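Side-chain contacts in periplasmic solute binding protein (PDB 4CL2), which binds manganese or zinc ions in the periplasm and probably delivers them to a membrane transporter for uptake into the cell: residues Tyr259-Leu262 with Leu263-Ser266; Ser150-Pro153 with Leu154-Ile158; Ala229-Val232 with Ala233-Asn237; Trp108-Leu111 with Thr112-Met115; Ala127-Pro130 with Ser131-Lys134. One frame throughout, in Å; residues are numbered along the deposited sequence. Where two conformers were deposited one is given.

Contact 1. Residues Tyr259-Leu262 with Leu263-Ser266; sequences YLDL and LRFS. With SO4 (sulfate ion), chain E.
With Tyr-259 CG trans to its backbone N (chi1 175°) and Leu-263 CG swung back beside its own N (chi1 -74°), the phenol ring and the leucine fork meet one turn apart on the helix. The methyl CD1 of Leu-263 rests over one face of the ring, displaced toward the rim, with CD1 3.7 Å from Tyr-259 CZ; this is a CH-pi contact. The phenol oxygen is hydrogen-bonded to the carbonyl oxygen of Trp-108, which holds the ring at its polar end.

On another side of the helix, Arg-264 bends at chi3, which folds its guanidinium back beside the carboxylate of Asp-261. The two flat groups are nearly parallel, 16° apart, and Asp-261 OD1 lies above the guanidinium face, 3.1 Å from Arg-264 NH2. No N-H points at that oxygen, so this salt bridge rests on charge alone. The N-H groups work in the plane instead: Arg-264 NH1 donates to sulfate O2 over 2.9 Å, and Arg-264 NE donates to a water that also bonds to the Asp-261 carbonyl.

Backbone bonds such as Leu-263 N to Tyr-259 O (2.9 Å) keep these spacings. The contact is an i to i+3 and i to i+4 pairing on an amphipathic helix, the C-terminal helix 259-274, which packs against helix 133-158, the side chain of Leu-262 lying about 10 Å from the bound manganese ion.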
loop_
_atom_site.group_PDB
_atom_site.type_symbol
_atom_site.label_atom_id
_atom_site.label_comp_id
_atom_site.label_asym_id
_atom_site.label_seq_id
_atom_site.Cartn_x
_atom_site.Cartn_y
_atom_site.Cartn_z
ATOM N N TYR A 259 6.539 5.714 -3.959
ATOM C CA TYR A 259 5.214 5.692 -3.394
ATOM C C TYR A 259 4.313 6.757 -3.960
ATOM O O TYR A 259 3.127 6.498 -4.289
ATOM C CB TYR A 259 5.309 5.832 -1.869
ATOM C CG TYR A 259 3.975 5.955 -1.091
ATOM C CD1 TYR A 259 3.019 5.026 -1.216
ATOM C CD2 TYR A 259 3.754 6.969 -0.225
ATOM C CE1 TYR A 259 1.824 5.067 -0.471
ATOM C CE2 TYR A 259 2.611 7.034 0.533
ATOM C CZ TYR A 259 1.636 6.083 0.411
ATOM O OH TYR A 259 0.483 6.139 1.160
ATOM N N LEU A 260 4.803 7.994 -4.031
ATOM C CA LEU A 260 4.018 9.055 -4.653
ATOM C C LEU A 260 3.599 8.687 -6.079
ATOM O O LEU A 260 2.421 8.853 -6.409
ATOM C CB LEU A 260 4.766 10.367 -4.647
ATOM C CG LEU A 260 4.031 11.607 -5.199
ATOM C CD1 LEU A 260 4.700 12.835 -4.725
ATOM C CD2 LEU A 260 4.071 11.607 -6.699
ATOM N N ASP A 261 4.500 8.151 -6.889
ATOM C CA ASP A 261 4.182 7.757 -8.253
ATOM C C ASP A 261 3.159 6.622 -8.283
ATOM O O ASP A 261 2.315 6.601 -9.159
ATOM C CB ASP A 261 5.387 7.319 -9.005
ATOM C CG ASP A 261 6.387 8.464 -9.279
ATOM O OD1 ASP A 261 6.036 9.620 -9.233
ATOM O OD2 ASP A 261 7.524 8.159 -9.573
ATOM N N LEU A 262 3.229 5.725 -7.336
ATOM C CA LEU A 262 2.280 4.641 -7.235
ATOM C C LEU A 262 0.893 5.148 -6.947
ATOM O O LEU A 262 -0.093 4.750 -7.617
ATOM C CB LEU A 262 2.681 3.634 -6.145
ATOM C CG LEU A 262 1.740 2.440 -5.913
ATOM C CD1 LEU A 262 2.592 1.201 -5.580
ATOM C CD2 LEU A 262 0.804 2.751 -4.795
ATOM N N LEU A 263 0.734 5.989 -5.930
ATOM C CA LEU A 263 -0.574 6.565 -5.646
ATOM C C LEU A 263 -1.069 7.356 -6.853
ATOM O O LEU A 263 -2.232 7.288 -7.222
ATOM C CB LEU A 263 -0.494 7.538 -4.465
ATOM C CG LEU A 263 -0.351 6.887 -3.110
ATOM C CD1 LEU A 263 -0.289 7.981 -2.057
ATOM C CD2 LEU A 263 -1.483 5.931 -2.776
ATOM N N ARG A 264 -0.203 8.198 -7.412
ATOM C CA ARG A 264 -0.587 9.050 -8.516
ATOM C C ARG A 264 -1.032 8.212 -9.744
ATOM O O ARG A 264 -2.061 8.482 -10.363
ATOM C CB ARG A 264 0.535 9.989 -8.895
ATOM C CG ARG A 264 0.147 10.973 -9.973
ATOM C CD ARG A 264 1.294 11.964 -10.233
ATOM N NE ARG A 264 2.437 11.281 -10.757
ATOM C CZ ARG A 264 3.600 11.844 -11.056
ATOM N NH1 ARG A 264 3.826 13.131 -10.795
ATOM N NH2 ARG A 264 4.555 11.079 -11.597
ATOM N N PHE A 265 -0.277 7.172 -10.084
ATOM C CA PHE A 265 -0.662 6.336 -11.206
ATOM C C PHE A 265 -1.982 5.644 -10.998
ATOM O O PHE A 265 -2.859 5.721 -11.841
ATOM C CB PHE A 265 0.423 5.292 -11.522
ATOM C CG PHE A 265 0.108 4.456 -12.696
ATOM C CD1 PHE A 265 0.488 4.822 -13.962
ATOM C CD2 PHE A 265 -0.601 3.269 -12.521
ATOM C CE1 PHE A 265 0.101 4.068 -15.044
ATOM C CE2 PHE A 265 -0.985 2.506 -13.598
ATOM C CZ PHE A 265 -0.639 2.908 -14.855
ATOM N N SER A 266 -2.124 4.954 -9.870
ATOM C CA SER A 266 -3.339 4.187 -9.645
ATOM C C SER A 266 -4.559 5.075 -9.492
ATOM O O SER A 266 -5.557 4.743 -10.070
ATOM C CB SER A 266 -3.146 3.260 -8.460
ATOM O OG SER A 266 -2.128 2.273 -8.825
HETATM S S SO4 E . 1.843 16.421 -10.248
HETATM O O1 SO4 E . 0.520 16.321 -10.871
HETATM O O2 SO4 E . 2.099 15.165 -9.539
HETATM O O3 SO4 E . 1.820 17.566 -9.310
HETATM O O4 SO4 E . 2.906 16.656 -11.224
HETATM O O HOH W 1 2.848 8.508 -11.222
#

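Contact 2. Residues Ser150-Pro153 with Leu154-Ile158; sequences SILP and LKTRI. With SO4 (sulfate ion), chain E.
Leu-154 CB lies 3.3 Å from Ile-151 O, and its methyl CD1 extends back along the helix, to 4.3 Å from Ile-151 CD1. This is the packed side of the contact: Ile-151 is buried against Leu-267, and Leu-154 leans on Thr-268. Leu-154 CD1 also lies 3.9 Å from the carbonyl oxygen of Ser-150. These side chains face helix 259-274, with Ile-151 also reaching Leu-111 of helix 111-128; farther along, Arg-157 touches Val-271 and forms a salt bridge with Asp-272.

The segments belong to the last turns of helix 133-158, a long helix kinked at Pro-153, whose nitrogen has no hydrogen to give to the turn before. The chain recovers at once. Ile-151 O receives a straight bond from Lys-155 N (3.1 Å, 166°) and a weak one from Leu-154 N, while Thr-156 N bonds to Leu-152 O at 2.9 Å. Thr-156 OG1, placed beside its own backbone N by chi1 of -57°, comes within 3.0 Å of the same Leu-152 oxygen.

Leu-152, Pro-153 and Thr-156 make up the looser, exposed side. Leu-152 and Lys-155 run past each other at a slant, their nearest carbons, Leu-152 CD1 and Lys-155 CD, 4.0 Å apart, and the extended lysine chain runs on to Phe-182. Ser-150 OG donates to O2 of a sulfate probably taken from the crystallisation liquor, the sulfate also bound by Arg-264.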
loop_
_atom_site.group_PDB
_atom_site.type_symbol
_atom_site.label_atom_id
_atom_site.label_comp_id
_atom_site.label_asym_id
_atom_site.label_seq_id
_atom_site.Cartn_x
_atom_site.Cartn_y
_atom_site.Cartn_z
ATOM N N SER A 150 0.118 16.401 -5.235
ATOM C CA SER A 150 -0.126 15.498 -6.363
ATOM C C SER A 150 -1.429 14.765 -6.347
ATOM O O SER A 150 -1.987 14.479 -7.419
ATOM C CB SER A 150 0.941 14.389 -6.528
ATOM O OG SER A 150 2.149 14.953 -7.000
ATOM N N ILE A 151 -1.855 14.378 -5.149
ATOM C CA ILE A 151 -2.927 13.438 -4.993
ATOM C C ILE A 151 -4.253 14.149 -4.749
ATOM O O ILE A 151 -5.321 13.740 -5.275
ATOM C CB ILE A 151 -2.620 12.397 -3.878
ATOM C CG1 ILE A 151 -1.353 11.631 -4.191
ATOM C CG2 ILE A 151 -3.806 11.472 -3.651
ATOM C CD1 ILE A 151 -1.305 11.060 -5.609
ATOM N N LEU A 152 -4.236 15.241 -4.008
ATOM C CA LEU A 152 -5.509 15.922 -3.801
ATOM C C LEU A 152 -6.282 16.316 -5.006
ATOM O O LEU A 152 -7.522 16.140 -5.054
ATOM C CB LEU A 152 -5.289 17.093 -2.797
ATOM C CG LEU A 152 -6.560 17.736 -2.352
ATOM C CD1 LEU A 152 -7.549 16.780 -1.636
ATOM C CD2 LEU A 152 -6.201 18.877 -1.419
ATOM N N PRO A 153 -5.644 16.817 -6.107
ATOM C CA PRO A 153 -6.455 17.107 -7.260
ATOM C C PRO A 153 -7.197 15.910 -7.895
ATOM O O PRO A 153 -8.259 16.042 -8.471
ATOM C CB PRO A 153 -5.439 17.763 -8.258
ATOM C CG PRO A 153 -4.296 18.195 -7.428
ATOM C CD PRO A 153 -4.255 17.332 -6.204
ATOM N N LEU A 154 -6.616 14.739 -7.734
ATOM C CA LEU A 154 -7.234 13.476 -8.211
ATOM C C LEU A 154 -8.476 13.140 -7.335
ATOM O O LEU A 154 -9.547 12.821 -7.855
ATOM C CB LEU A 154 -6.247 12.373 -8.131
ATOM C CG LEU A 154 -5.062 12.576 -9.114
ATOM C CD1 LEU A 154 -4.010 11.499 -8.886
ATOM C CD2 LEU A 154 -5.583 12.513 -10.527
ATOM N N LYS A 155 -8.311 13.289 -6.004
ATOM C CA LYS A 155 -9.481 13.148 -5.100
ATOM C C LYS A 155 -10.597 14.097 -5.457
ATOM O O LYS A 155 -11.757 13.735 -5.600
ATOM C CB LYS A 155 -9.079 13.288 -3.640
ATOM C CG LYS A 155 -10.261 13.140 -2.676
ATOM C CD LYS A 155 -9.884 13.501 -1.227
ATOM C CE LYS A 155 -11.138 13.290 -0.386
ATOM N NZ LYS A 155 -10.859 13.604 1.043
ATOM N N THR A 156 -10.250 15.375 -5.652
ATOM C CA THR A 156 -11.209 16.379 -5.954
ATOM C C THR A 156 -12.011 16.018 -7.205
ATOM O O THR A 156 -13.252 16.120 -7.254
ATOM C CB THR A 156 -10.519 17.784 -6.031
ATOM O OG1 THR A 156 -9.854 18.051 -4.782
ATOM C CG2 THR A 156 -11.441 18.784 -6.413
ATOM N N ARG A 157 -11.315 15.489 -8.215
ATOM C CA ARG A 157 -11.991 15.063 -9.399
ATOM C C ARG A 157 -12.863 13.795 -9.171
ATOM O O ARG A 157 -14.042 13.781 -9.627
ATOM C CB ARG A 157 -10.967 14.815 -10.533
ATOM C CG ARG A 157 -11.621 14.578 -11.863
ATOM C CD ARG A 157 -10.688 14.870 -13.051
ATOM N NE ARG A 157 -11.144 14.078 -14.209
ATOM C CZ ARG A 157 -10.460 13.096 -14.801
ATOM N NH1 ARG A 157 -9.219 12.787 -14.414
ATOM N NH2 ARG A 157 -11.019 12.419 -15.803
ATOM N N ILE A 158 -12.358 12.810 -8.400
ATOM C CA ILE A 158 -13.048 11.540 -8.089
ATOM C C ILE A 158 -14.370 11.865 -7.382
ATOM O O ILE A 158 -15.415 11.226 -7.596
ATOM C CB ILE A 158 -12.118 10.601 -7.224
ATOM C CG1 ILE A 158 -10.951 10.032 -8.082
ATOM C CG2 ILE A 158 -12.878 9.465 -6.548
ATOM C CD1 ILE A 158 -9.791 9.387 -7.346
HETATM S S SO4 E . 1.843 16.421 -10.248
HETATM O O1 SO4 E . 0.520 16.321 -10.871
HETATM O O2 SO4 E . 2.099 15.165 -9.539
HETATM O O3 SO4 E . 1.820 17.566 -9.310
HETATM O O4 SO4 E . 2.906 16.656 -11.224
#

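Contact 3. Residues Ala229-Val232 with Ala233-Asn237; sequences AKQV and AYETN
This is a local contact along the last two turns of a surface helix, the helical limb of the beta-alpha-beta unit formed by strand 217-221, helix 227-236 and strand 239-244, and it ends in a Schellman motif at Asn-237. One side of the helix is apolar: Ala-229, Val-232 and Ala-233 all press on Ile-218 of the preceding strand, and Val-232 also meets Met-203 and Met-210 of helix 200-212. The other side is polar and exposed.

There Gln-231 and Glu-235 reach for each other across one turn. Gln-231 bends at chi2, which turns its amide along the helix toward the glutamate, and Gln-231 NE2 donates to Glu-235 OE2 at 3.1 Å in a nearly linear bond (171°). The carboxylate oxygen lies in the plane of the amide but is met on its anti side, from 26° out of the carboxylate plane, with the two flat groups turned 61° apart. Gln-231 CG touches the same oxygen, so the glutamine covers Glu-235 OE2 with both its amide and its methylene. Lys-230 points elsewhere, to a salt bridge with Asp-226.

Backbone bonds hold the frame, Ala-233 N to Ala-229 O at 2.8 Å and Glu-235 N to Gln-231 O at 3.0 Å. Toward the C-terminal end they weaken: Thr-236 N is only weakly bonded to Val-232 O, and the N-H of Asn-237, a residue with positive phi, bonds weakly to Tyr-234 O. The side chain of Thr-236 folds back over this last turn; its OG1, also hydrogen-bonded to Ala-238 N, lies 2.8 Å from Val-232 O, and its CG2 3.4 Å from that same oxygen.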
loop_
_atom_site.group_PDB
_atom_site.type_symbol
_atom_site.label_atom_id
_atom_site.label_comp_id
_atom_site.label_asym_id
_atom_site.label_seq_id
_atom_site.Cartn_x
_atom_site.Cartn_y
_atom_site.Cartn_z
ATOM N N ALA A 229 -10.438 -10.863 -13.503
ATOM C CA ALA A 229 -11.127 -9.613 -13.736
ATOM C C ALA A 229 -11.750 -9.602 -15.100
ATOM O O ALA A 229 -12.893 -9.157 -15.290
ATOM C CB ALA A 229 -10.168 -8.418 -13.524
ATOM N N LYS A 230 -11.014 -10.095 -16.084
ATOM C CA LYS A 230 -11.571 -10.140 -17.416
ATOM C C LYS A 230 -12.788 -11.047 -17.520
ATOM O O LYS A 230 -13.781 -10.749 -18.201
ATOM C CB LYS A 230 -10.501 -10.507 -18.425
ATOM C CG LYS A 230 -9.459 -9.397 -18.585
ATOM C CD LYS A 230 -8.367 -9.805 -19.587
ATOM C CE LYS A 230 -7.540 -8.605 -20.037
ATOM N NZ LYS A 230 -6.450 -9.004 -20.975
ATOM N N GLN A 231 -12.685 -12.207 -16.891
ATOM C CA GLN A 231 -13.815 -13.114 -16.860
ATOM C C GLN A 231 -15.040 -12.453 -16.213
ATOM O O GLN A 231 -16.142 -12.573 -16.739
ATOM C CB GLN A 231 -13.448 -14.343 -16.046
ATOM C CG GLN A 231 -14.564 -15.352 -15.985
ATOM C CD GLN A 231 -14.976 -15.855 -17.390
ATOM O OE1 GLN A 231 -14.142 -15.981 -18.300
ATOM N NE2 GLN A 231 -16.242 -16.136 -17.560
ATOM N N VAL A 232 -14.837 -11.847 -15.042
ATOM C CA VAL A 232 -15.919 -11.124 -14.354
ATOM C C VAL A 232 -16.516 -10.031 -15.216
ATOM O O VAL A 232 -17.723 -9.908 -15.324
ATOM C CB VAL A 232 -15.459 -10.573 -13.009
ATOM C CG1 VAL A 232 -16.468 -9.599 -12.419
ATOM C CG2 VAL A 232 -15.152 -11.724 -12.052
ATOM N N ALA A 233 -15.673 -9.235 -15.863
ATOM C CA ALA A 233 -16.197 -8.228 -16.803
ATOM C C ALA A 233 -17.104 -8.818 -17.849
ATOM O O ALA A 233 -18.201 -8.307 -18.127
ATOM C CB ALA A 233 -15.027 -7.416 -17.412
ATOM N N TYR A 234 -16.715 -9.961 -18.433
ATOM C CA TYR A 234 -17.515 -10.589 -19.437
ATOM C C TYR A 234 -18.876 -11.006 -18.864
ATOM O O TYR A 234 -19.913 -10.738 -19.471
ATOM C CB TYR A 234 -16.778 -11.807 -20.044
ATOM C CG TYR A 234 -17.697 -12.658 -20.829
ATOM C CD1 TYR A 234 -18.138 -12.255 -22.092
ATOM C CD2 TYR A 234 -18.195 -13.847 -20.309
ATOM C CE1 TYR A 234 -19.029 -13.006 -22.816
ATOM C CE2 TYR A 234 -19.096 -14.586 -21.016
ATOM C CZ TYR A 234 -19.495 -14.181 -22.273
ATOM O OH TYR A 234 -20.373 -14.934 -22.997
ATOM N N GLU A 235 -18.858 -11.600 -17.668
ATOM C CA GLU A 235 -20.090 -12.169 -17.070
ATOM C C GLU A 235 -21.079 -11.085 -16.621
ATOM O O GLU A 235 -22.269 -11.347 -16.530
ATOM C CB GLU A 235 -19.722 -13.054 -15.864
ATOM C CG GLU A 235 -19.255 -14.412 -16.308
ATOM C CD GLU A 235 -19.120 -15.397 -15.151
ATOM O OE1 GLU A 235 -20.139 -15.665 -14.461
ATOM O OE2 GLU A 235 -18.011 -15.893 -14.987
ATOM N N THR A 236 -20.565 -9.869 -16.420
ATOM C CA THR A 236 -21.314 -8.717 -15.891
ATOM C C THR A 236 -21.688 -7.676 -16.963
ATOM O O THR A 236 -22.470 -6.758 -16.692
ATOM C CB THR A 236 -20.563 -8.021 -14.778
ATOM O OG1 THR A 236 -19.269 -7.588 -15.235
ATOM C CG2 THR A 236 -20.449 -8.942 -13.596
ATOM N N ASN A 237 -21.195 -7.854 -18.182
ATOM C CA ASN A 237 -21.257 -6.814 -19.193
ATOM C C ASN A 237 -20.627 -5.532 -18.732
ATOM O O ASN A 237 -20.998 -4.472 -19.160
ATOM C CB ASN A 237 -22.698 -6.559 -19.663
ATOM C CG ASN A 237 -23.186 -7.638 -20.549
ATOM O OD1 ASN A 237 -24.254 -8.213 -20.336
ATOM N ND2 ASN A 237 -22.403 -7.933 -21.566
#

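Contact 4. Residues Trp108-Leu111 with Thr112-Met115; sequences WMSL and TNAM
Ser-110 reaches over the first turn of helix 111-128 and serves as its N-cap. From CB outward the side chain is short but well occupied. Ser-110 CB lies against the Asn-113 side chain, 3.7 Å from Asn-113 CB and 3.6 Å from Asn-113 ND2. At the tip, Ser-110 OG, set trans to its own backbone N (chi1 154°), accepts the N-H of Asn-113 at 2.9 Å and 165°. This capping bond occupies an amide that has no carbonyl one turn back within the helix. The same hydroxyl is hydrogen-bonded to Asp-181 OD2, whose carboxylate also takes Thr-112 OG1; its negative charge would be expected to suit the positive end of the helix dipole.

Asn-113 ND2 makes no hydrogen bond to Ser-110 OG, the angle being poor; it bonds instead to the carbonyl of Ala-107, next to the metal ligand His-106, and thereby ties the helix start to the chain segment bearing that ligand. The backbone bond from Ala-114 N to Ser-110 O, 3.0 Å long, begins the regular helix; the next, from Met-115 N to Leu-111 O, is weak.

Beyond the cap, Leu-111 and Met-115 lie side by side and point the same way, toward Ile-147 of helix 133-158. The methionine chain folds at chi2 (-65°), which brings its terminal methyl back along the helix, Met-115 CE settling 3.8 Å from Leu-111 CD1.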
loop_
_atom_site.group_PDB
_atom_site.type_symbol
_atom_site.label_atom_id
_atom_site.label_comp_id
_atom_site.label_asym_id
_atom_site.label_seq_id
_atom_site.Cartn_x
_atom_site.Cartn_y
_atom_site.Cartn_z
ATOM N N TRP A 108 -1.869 1.771 3.044
ATOM C CA TRP A 108 -1.159 2.806 2.302
ATOM C C TRP A 108 -1.875 3.408 1.088
ATOM O O TRP A 108 -1.445 4.439 0.611
ATOM C CB TRP A 108 0.253 2.338 1.864
ATOM C CG TRP A 108 0.214 1.157 0.937
ATOM C CD1 TRP A 108 0.022 1.204 -0.422
ATOM C CD2 TRP A 108 0.239 -0.222 1.292
ATOM N NE1 TRP A 108 -0.014 -0.084 -0.941
ATOM C CE2 TRP A 108 0.090 -0.970 0.096
ATOM C CE3 TRP A 108 0.387 -0.913 2.507
ATOM C CZ2 TRP A 108 0.135 -2.355 0.076
ATOM C CZ3 TRP A 108 0.432 -2.281 2.504
ATOM C CH2 TRP A 108 0.299 -3.025 1.289
ATOM N N MET A 109 -2.957 2.753 0.667
ATOM C CA MET A 109 -3.735 3.206 -0.502
ATOM C C MET A 109 -4.804 4.201 -0.024
ATOM O O MET A 109 -5.971 3.881 0.089
ATOM C CB MET A 109 -4.371 2.059 -1.266
ATOM C CG MET A 109 -3.387 1.098 -1.872
ATOM S SD MET A 109 -2.241 1.806 -3.041
ATOM C CE MET A 109 -3.327 2.507 -4.296
ATOM N N SER A 110 -4.346 5.367 0.402
ATOM C CA SER A 110 -5.188 6.350 1.047
ATOM C C SER A 110 -4.352 7.610 1.239
ATOM O O SER A 110 -3.189 7.571 1.652
ATOM C CB SER A 110 -5.715 5.852 2.405
ATOM O OG SER A 110 -6.048 6.862 3.347
ATOM N N LEU A 111 -4.987 8.734 0.996
ATOM C CA LEU A 111 -4.328 10.043 1.143
ATOM C C LEU A 111 -4.182 10.335 2.636
ATOM O O LEU A 111 -3.118 10.733 3.095
ATOM C CB LEU A 111 -5.133 11.152 0.394
ATOM C CG LEU A 111 -4.608 12.601 0.649
ATOM C CD1 LEU A 111 -3.187 12.665 0.207
ATOM C CD2 LEU A 111 -5.517 13.493 -0.206
ATOM N N THR A 112 -5.227 10.130 3.416
ATOM C CA THR A 112 -5.156 10.360 4.854
ATOM C C THR A 112 -4.089 9.482 5.445
ATOM O O THR A 112 -3.271 9.913 6.283
ATOM C CB THR A 112 -6.493 10.037 5.533
ATOM O OG1 THR A 112 -7.493 10.906 4.982
ATOM C CG2 THR A 112 -6.403 10.214 6.987
ATOM N N ASN A 113 -4.080 8.212 5.060
ATOM C CA ASN A 113 -3.121 7.314 5.651
ATOM C C ASN A 113 -1.685 7.557 5.263
ATOM O O ASN A 113 -0.783 7.305 6.033
ATOM C CB ASN A 113 -3.518 5.859 5.398
ATOM C CG ASN A 113 -4.856 5.484 6.042
ATOM O OD1 ASN A 113 -5.374 6.170 6.923
ATOM N ND2 ASN A 113 -5.420 4.343 5.634
ATOM N N ALA A 114 -1.436 8.029 4.052
ATOM C CA ALA A 114 -0.084 8.404 3.662
ATOM C C ALA A 114 0.473 9.333 4.713
ATOM O O ALA A 114 1.627 9.212 5.108
ATOM C CB ALA A 114 -0.124 9.098 2.283
ATOM N N MET A 115 -0.339 10.319 5.152
ATOM C CA MET A 115 0.128 11.287 6.175
ATOM C C MET A 115 0.470 10.617 7.515
ATOM O O MET A 115 1.411 11.010 8.203
ATOM C CB MET A 115 -0.848 12.388 6.422
ATOM C CG MET A 115 -1.436 13.013 5.193
ATOM S SD MET A 115 -0.050 13.837 4.301
ATOM C CE MET A 115 -0.692 14.053 2.641
#

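Contact 5. Residues Ala127-Pro130 with Ser131-Lys134; sequences ALDP and SNAK
The carboxylate of Asp-129 and the amide of Asn-132 stand almost perpendicular, 80° apart, and are joined by one bond. Asn-132 ND2 donates to Asp-129 OD2 at 2.8 Å, nearly straight. The acceptor lies in the plane of the amide, whereas the donor comes to the syn side of the carboxylate and somewhat above its plane, 28° out of it. Asn-132 CB also lies close to Asp-129 OD2, and the same oxygen is hydrogen-bonded to the Tyr-136 hydroxyl one turn into the following helix. The other oxygen, Asp-129 OD1, accepts from a water, 2.7 Å away, which in turn accepts from Ser-131 N. One oxygen thus faces the next helix directly, and the other reaches the turn through solvent.

The setting is a tight turn joining two consecutive helices, a helical hairpin: helix 111-128 ends at Leu-128, Asp-129 is the first residue to leave the helical conformation, Pro-130 and Ser-131 form a short 3-10 turn, and helix 133-158 starts after the N-cap position Asn-132. Asp-129 can span this turn because its CG lies trans to the backbone N (chi1 -177°), which swings the carboxylate over the chain that follows.

Main-chain bonds follow the same reversal. Asn-132 N donates to Asp-129 O over 3.1 Å, so Asn-132 is tied to Asp-129 through both backbone and side chain. Ala-133 N bonds to Pro-130 O, also at 3.1 Å but from well above the carbonyl plane, while the pyrrolidine ring stays on the exposed side of the corner. Outside the turn, Asp-129 touches Lys-5, and Asn-132 packs on Leu-25.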
loop_
_atom_site.group_PDB
_atom_site.type_symbol
_atom_site.label_atom_id
_atom_site.label_comp_id
_atom_site.label_asym_id
_atom_site.label_seq_id
_atom_site.Cartn_x
_atom_site.Cartn_y
_atom_site.Cartn_z
ATOM N N ALA A 127 13.227 9.577 17.222
ATOM C CA ALA A 127 13.581 8.892 18.462
ATOM C C ALA A 127 14.922 8.161 18.322
ATOM O O ALA A 127 15.712 8.103 19.271
ATOM C CB ALA A 127 12.510 7.925 18.850
ATOM N N LEU A 128 15.147 7.578 17.149
ATOM C CA LEU A 128 16.387 6.908 16.852
ATOM C C LEU A 128 17.569 7.883 16.784
ATOM O O LEU A 128 18.680 7.550 17.248
ATOM C CB LEU A 128 16.291 6.147 15.522
ATOM C CG LEU A 128 17.544 5.432 14.983
ATOM C CD1 LEU A 128 17.898 4.235 15.887
ATOM C CD2 LEU A 128 17.342 5.051 13.519
ATOM N N ASP A 129 17.348 9.062 16.200
ATOM C CA ASP A 129 18.421 9.962 15.799
ATOM C C ASP A 129 18.056 11.397 16.144
ATOM O O ASP A 129 17.800 12.229 15.272
ATOM C CB ASP A 129 18.642 9.805 14.299
ATOM C CG ASP A 129 19.791 10.639 13.783
ATOM O OD1 ASP A 129 20.757 10.887 14.531
ATOM O OD2 ASP A 129 19.766 10.974 12.564
ATOM N N PRO A 130 17.970 11.672 17.433
ATOM C CA PRO A 130 17.385 12.944 17.872
ATOM C C PRO A 130 18.170 14.175 17.495
ATOM O O PRO A 130 17.575 15.269 17.403
ATOM C CB PRO A 130 17.250 12.771 19.383
ATOM C CG PRO A 130 18.118 11.647 19.732
ATOM C CD PRO A 130 18.183 10.759 18.562
ATOM N N SER A 131 19.463 14.009 17.203
ATOM C CA SER A 131 20.254 15.143 16.827
ATOM C C SER A 131 19.836 15.731 15.472
ATOM O O SER A 131 20.210 16.870 15.161
ATOM C CB SER A 131 21.753 14.843 16.853
ATOM O OG SER A 131 22.044 14.019 15.767
ATOM N N ASN A 132 19.118 14.964 14.685
ATOM C CA ASN A 132 18.646 15.419 13.369
ATOM C C ASN A 132 17.126 15.695 13.384
ATOM O O ASN A 132 16.533 15.790 12.314
ATOM C CB ASN A 132 18.974 14.408 12.299
ATOM C CG ASN A 132 20.424 14.470 11.889
ATOM O OD1 ASN A 132 20.970 15.572 11.783
ATOM N ND2 ASN A 132 21.081 13.323 11.807
ATOM N N ALA A 133 16.528 15.831 14.571
ATOM C CA ALA A 133 15.092 16.075 14.662
ATOM C C ALA A 133 14.599 17.192 13.738
ATOM O O ALA A 133 13.547 17.042 13.094
ATOM C CB ALA A 133 14.686 16.392 16.097
ATOM N N LYS A 134 15.304 18.319 13.683
ATOM C CA LYS A 134 14.823 19.462 12.879
ATOM C C LYS A 134 14.781 19.152 11.392
ATOM O O LYS A 134 13.881 19.611 10.638
ATOM C CB LYS A 134 15.680 20.696 13.140
ATOM C CG LYS A 134 15.522 21.155 14.597
ATOM C CD LYS A 134 16.672 22.009 15.156
ATOM C CE LYS A 134 16.553 22.119 16.681
ATOM N NZ LYS A 134 17.843 22.452 17.325
HETATM O O HOH W 2 21.176 11.661 17.114
#

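Overall arrangement
Along the chain the contacts come in the order 4, 5, 2, 3, 1; none nests within or crosses another, and each spans consecutive residues, so the ties between them are tertiary. Contact 4 opens helix 111-128, contact 5 turns the corner at its far end, and contact 2 lies near the close of the returning helix 133-158, about 33 Å from contact 5 between centres. Contact 3, in the helix of a beta-alpha-beta unit, lies across the chain's centre from contact 5, their centres about 52 Å apart. Contact 1, on the C-terminal helix, touches contacts 2 and 4, which meet each other through Ile-151 and Leu-152 against Leu-111, so contacts 1, 2 and 4 form one cluster.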